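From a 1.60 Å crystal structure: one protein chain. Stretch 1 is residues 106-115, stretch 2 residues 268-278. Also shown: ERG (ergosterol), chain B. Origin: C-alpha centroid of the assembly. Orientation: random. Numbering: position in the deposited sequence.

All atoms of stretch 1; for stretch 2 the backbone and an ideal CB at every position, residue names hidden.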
# COMPACT_ATOMS: atom_id res chain seq x y z
N THR A 106 7.99 -3.64 -5.65
CA THR A 106 6.74 -3.07 -6.14
C THR A 106 5.76 -4.14 -6.60
O THR A 106 4.54 -3.91 -6.55
CB THR A 106 6.96 -2.06 -7.28
OG1 THR A 106 7.28 -2.74 -8.50
CG2 THR A 106 8.08 -1.06 -6.93
N VAL A 107 6.26 -5.31 -6.99
CA VAL A 107 5.41 -6.41 -7.43
C VAL A 107 4.88 -7.21 -6.25
O VAL A 107 3.79 -7.80 -6.32
CB VAL A 107 6.21 -7.31 -8.39
CG1 VAL A 107 5.44 -8.59 -8.72
CG2 VAL A 107 6.57 -6.53 -9.66
N SER A 108 5.62 -7.21 -5.14
CA SER A 108 5.37 -8.13 -4.03
C SER A 108 4.05 -7.87 -3.32
O SER A 108 3.58 -8.74 -2.60
CB SER A 108 6.51 -8.04 -3.02
OG SER A 108 6.53 -6.78 -2.35
N SER A 109 3.46 -6.69 -3.48
CA SER A 109 2.26 -6.34 -2.72
C SER A 109 0.96 -6.75 -3.41
O SER A 109 -0.12 -6.41 -2.90
CB SER A 109 2.25 -4.85 -2.42
OG SER A 109 2.67 -4.12 -3.55
N TYR A 110 1.03 -7.50 -4.50
CA TYR A 110 -0.20 -7.88 -5.19
C TYR A 110 -0.71 -9.27 -4.83
O TYR A 110 -1.90 -9.54 -4.99
CB TYR A 110 -0.03 -7.69 -6.72
CG TYR A 110 -0.02 -6.21 -6.91
CD1 TYR A 110 -1.21 -5.49 -6.87
CD2 TYR A 110 1.17 -5.50 -6.94
CE1 TYR A 110 -1.22 -4.13 -6.92
CE2 TYR A 110 1.18 -4.13 -6.98
CZ TYR A 110 -0.03 -3.44 -6.97
OH TYR A 110 -0.03 -2.08 -6.99
N ALA A 111 0.13 -10.13 -4.25
CA ALA A 111 -0.37 -11.43 -3.82
C ALA A 111 -1.50 -11.28 -2.81
O ALA A 111 -2.45 -12.07 -2.82
CB ALA A 111 0.75 -12.27 -3.21
N SER A 112 -1.40 -10.28 -1.93
CA SER A 112 -2.39 -10.09 -0.88
C SER A 112 -3.75 -9.66 -1.41
O SER A 112 -4.71 -9.68 -0.65
CB SER A 112 -1.89 -9.05 0.13
OG SER A 112 -1.69 -7.81 -0.51
N THR A 113 -3.86 -9.27 -2.69
CA THR A 113 -5.15 -8.84 -3.23
C THR A 113 -6.03 -10.01 -3.65
O THR A 113 -7.25 -9.85 -3.76
CB THR A 113 -4.96 -7.88 -4.42
OG1 THR A 113 -4.39 -8.56 -5.55
CG2 THR A 113 -4.08 -6.70 -4.04
N VAL A 114 -5.45 -11.19 -3.85
CA VAL A 114 -6.23 -12.34 -4.28
C VAL A 114 -7.22 -12.75 -3.19
O VAL A 114 -6.93 -12.65 -1.99
CB VAL A 114 -5.29 -13.50 -4.64
CG1 VAL A 114 -6.08 -14.71 -5.08
CG2 VAL A 114 -4.35 -13.05 -5.75
N LYS A 115 -8.40 -13.21 -3.61
CA LYS A 115 -9.44 -13.76 -2.74
C LYS A 115 -10.08 -12.73 -1.83
O LYS A 115 -10.79 -13.11 -0.89
CB LYS A 115 -8.92 -14.93 -1.89
CG LYS A 115 -8.58 -16.17 -2.72
CD LYS A 115 -8.44 -17.39 -1.83
CE LYS A 115 -7.17 -17.35 -0.99
NZ LYS A 115 -5.95 -17.81 -1.72
N UNK A 268 16.78 -9.56 -15.77
CA UNK A 268 15.38 -9.84 -16.06
C UNK A 268 14.81 -10.59 -14.86
O UNK A 268 15.55 -11.20 -14.08
CB UNK A 268 15.22 -10.64 -17.35
N UNK A 269 13.49 -10.52 -14.72
CA UNK A 269 12.83 -11.25 -13.64
C UNK A 269 11.43 -11.61 -14.10
O UNK A 269 10.90 -11.04 -15.05
CB UNK A 269 12.79 -10.43 -12.35
N UNK A 270 10.84 -12.57 -13.41
CA UNK A 270 9.51 -13.01 -13.79
C UNK A 270 9.01 -14.07 -12.83
O UNK A 270 9.78 -14.66 -12.06
CB UNK A 270 9.51 -13.54 -15.22
N UNK A 271 7.71 -14.29 -12.90
CA UNK A 271 7.06 -15.28 -12.06
C UNK A 271 5.56 -15.06 -12.09
O UNK A 271 5.02 -14.50 -13.04
CB UNK A 271 7.59 -15.22 -10.63
N UNK A 272 4.91 -15.52 -11.04
CA UNK A 272 3.48 -15.31 -10.87
C UNK A 272 3.30 -14.47 -9.62
O UNK A 272 3.81 -14.83 -8.55
CB UNK A 272 2.72 -16.63 -10.77
N UNK A 273 2.62 -13.34 -9.76
CA UNK A 273 2.57 -12.40 -8.64
C UNK A 273 1.72 -12.89 -7.48
O UNK A 273 1.69 -12.23 -6.44
CB UNK A 273 2.03 -11.05 -9.12
N UNK A 274 1.04 -14.04 -7.60
CA UNK A 274 0.41 -14.66 -6.45
C UNK A 274 1.27 -15.77 -5.84
O UNK A 274 0.80 -16.47 -4.94
CB UNK A 274 -0.96 -15.22 -6.85
N UNK A 275 2.52 -15.93 -6.28
CA UNK A 275 3.32 -17.07 -5.85
C UNK A 275 4.80 -16.74 -5.62
O UNK A 275 5.27 -16.81 -4.49
CB UNK A 275 3.21 -18.19 -6.89
N UNK A 276 5.54 -16.41 -6.67
CA UNK A 276 6.98 -16.21 -6.48
C UNK A 276 7.56 -15.52 -7.70
O UNK A 276 7.00 -15.59 -8.80
CB UNK A 276 7.69 -17.54 -6.23
N UNK A 277 8.70 -14.86 -7.49
CA UNK A 277 9.42 -14.19 -8.56
C UNK A 277 10.90 -14.55 -8.47
O UNK A 277 11.48 -14.54 -7.38
CB UNK A 277 9.22 -12.67 -8.49
N UNK A 278 11.50 -14.87 -9.61
CA UNK A 278 12.91 -15.21 -9.74
C UNK A 278 13.55 -14.26 -10.74
O UNK A 278 12.87 -13.55 -11.48
CB UNK A 278 13.09 -16.67 -10.17
C1 ERG B . -4.09 -2.49 -4.78
C2 ERG B . -2.74 -2.20 -4.13
C3 ERG B . -2.66 -0.71 -3.92
C4 ERG B . -3.79 -0.24 -3.01
C5 ERG B . -5.08 -0.68 -3.46
C6 ERG B . -6.19 0.13 -3.22
C7 ERG B . -7.49 -0.25 -3.57
C8 ERG B . -7.74 -1.49 -4.18
C9 ERG B . -6.62 -2.24 -4.64
C10 ERG B . -5.27 -2.01 -3.92
C11 ERG B . -6.92 -3.79 -4.85
C12 ERG B . -8.31 -4.05 -5.43
C13 ERG B . -9.35 -3.35 -4.53
C14 ERG B . -9.05 -1.84 -4.68
C15 ERG B . -10.26 -1.22 -3.99
C16 ERG B . -11.44 -2.15 -4.40
C17 ERG B . -10.77 -3.36 -5.10
C18 ERG B . -9.32 -3.86 -3.07
C19 ERG B . -5.31 -2.82 -2.60
C20 ERG B . -11.65 -4.62 -4.87
C21 ERG B . -11.06 -5.90 -5.45
C22 ERG B . -12.97 -4.33 -5.56
C23 ERG B . -14.23 -4.18 -4.76
C24 ERG B . -15.54 -3.85 -5.48
C25 ERG B . -16.66 -4.69 -4.84
C26 ERG B . -16.32 -6.18 -5.05
C27 ERG B . -18.03 -4.43 -5.48
C28 ERG B . -15.79 -2.37 -5.29
O1 ERG B . -1.35 -0.34 -3.34

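Stretch 2 reads as a hairpin: a strand at 268-272, a turn, and a returning strand at 276-278. Stretch 1 lies against the turn and one face of the two strands, and what it offers is mostly apolar: the methyls of Val107 and Val114, the CB of Tyr110 and Ala111.

Position 268 is extended and beyond reach of stretch 1, so the contact sets no rule; it is Ile268. At 269 the CA-to-CB bond points toward stretch 1, yet the ideal CB has nothing of that stretch within 5.5 Å. A short side chain would leave the gap open, whereas a long apolar or aromatic one could cross it toward Val107. Phe269 does so, its CE1 coming 4.4 Å from Val107 CG2.

Position 270 is extended and out of reach, leaving the choice open; it is Gly270, whose N and O both pair with the backbone of 278. At 271 the visible backbone is far more restrictive. With phi/psi of 165/-155, an ideal CB would sit 2.0 Å from the O of residue 276, a clash that only glycine avoids, and it is Gly271. Position 272 points away, so a polar or charged side chain is as acceptable as any; it is Arg272, while its backbone O accepts from the N atoms of 275 and 276 to close the turn.

Position 273 is the centre of the contact. Its CB points toward stretch 1, the ideal atom lying 4.2 Å from Val107 CG1 and 4.6 Å from Tyr110 CB. Leucine, methionine or an aromatic would suit these apolar neighbours, and a large flat ring could also reach Val114. Trp273 takes the place, with 101 Å² covered by stretch 1. Its CB lies 4.1 Å from Val107 CG1, its CE3 3.9 Å from Tyr110 CB and its CZ3 3.6 Å from Val114 CG2. Tyr110 O lies 3.5 Å from Trp273 CZ3, but this carbonyl already accepts from Thr113 N and OG1. The backbone is joined indirectly: the oxygen of water 1 lies 2.6 Å from Val107 O and 2.7 Å from Trp273 O, donating to both, and 2.8 Å from Ala111 N, from which it accepts, bridging two stretches that have no direct hydrogen bond.

Position 274 points sideways, its ideal CB 4.2 Å from Val114 CG2 and 4.9 Å from Ala111 CA. An apolar base suits, and the rest may be small or polar; alanine, serine, aspartate or asparagine would do. Asn274 packs its CB 4.2 Å from Val114 CG2, its amide lying beyond, and its CA lies 4.0 Å from Ala111 CB.

Position 275 points away, so stretch 1 sets no rule; a polar residue is one of many possibilities, and it is Glu275. Position 276, out of reach, is Ser276. At 277 the CB again points toward stretch 1 across a gap, suiting a branched or longer apolar side chain. Val277 brings CG2 to 4.4 Å from Val107 CG1. Position 278, out of reach, is Ser278, its hydroxyl hydrogen-bonded elsewhere in the structure.

Stretch 2, residues 268-278: IFGGRWNESVS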
# COMPACT_ATOMS: atom_id res chain seq x y z
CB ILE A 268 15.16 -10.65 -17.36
CG1 ILE A 268 16.00 -11.94 -17.32
CG2 ILE A 268 15.46 -9.78 -18.59
CD1 ILE A 268 15.80 -12.84 -18.53
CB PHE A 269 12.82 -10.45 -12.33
CG PHE A 269 11.96 -9.21 -12.37
CD1 PHE A 269 10.60 -9.28 -12.08
CD2 PHE A 269 12.51 -7.97 -12.64
CE1 PHE A 269 9.81 -8.13 -12.09
CE2 PHE A 269 11.73 -6.83 -12.65
CZ PHE A 269 10.38 -6.92 -12.38
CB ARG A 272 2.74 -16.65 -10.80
CG ARG A 272 3.01 -17.53 -12.03
CD ARG A 272 2.03 -18.69 -12.14
NE ARG A 272 0.82 -18.30 -12.86
CZ ARG A 272 -0.35 -18.91 -12.73
NH1 ARG A 272 -0.49 -19.93 -11.89
NH2 ARG A 272 -1.40 -18.49 -13.43
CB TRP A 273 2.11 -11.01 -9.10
CG TRP A 273 0.85 -10.94 -9.94
CD1 TRP A 273 0.78 -10.80 -11.31
CD2 TRP A 273 -0.50 -10.97 -9.47
NE1 TRP A 273 -0.54 -10.75 -11.71
CE2 TRP A 273 -1.34 -10.86 -10.60
CE3 TRP A 273 -1.09 -11.09 -8.20
CZ2 TRP A 273 -2.73 -10.88 -10.51
CZ3 TRP A 273 -2.47 -11.10 -8.11
CH2 TRP A 273 -3.27 -11.00 -9.26
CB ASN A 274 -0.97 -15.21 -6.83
CG ASN A 274 -0.90 -16.34 -7.82
OD1 ASN A 274 0.03 -16.43 -8.63
ND2 ASN A 274 -1.89 -17.23 -7.77
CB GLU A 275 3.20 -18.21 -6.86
CG GLU A 275 3.88 -19.49 -6.42
CD GLU A 275 3.63 -20.64 -7.38
OE1 GLU A 275 3.10 -20.40 -8.49
OE2 GLU A 275 3.98 -21.79 -7.02
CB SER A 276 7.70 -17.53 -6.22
OG SER A 276 7.62 -18.38 -7.35
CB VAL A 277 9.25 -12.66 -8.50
CG1 VAL A 277 10.26 -11.99 -9.42
CG2 VAL A 277 7.82 -12.29 -8.90
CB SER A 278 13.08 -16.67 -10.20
OG SER A 278 12.56 -17.57 -9.23
O HOH W 1 2.71 -9.98 -5.27
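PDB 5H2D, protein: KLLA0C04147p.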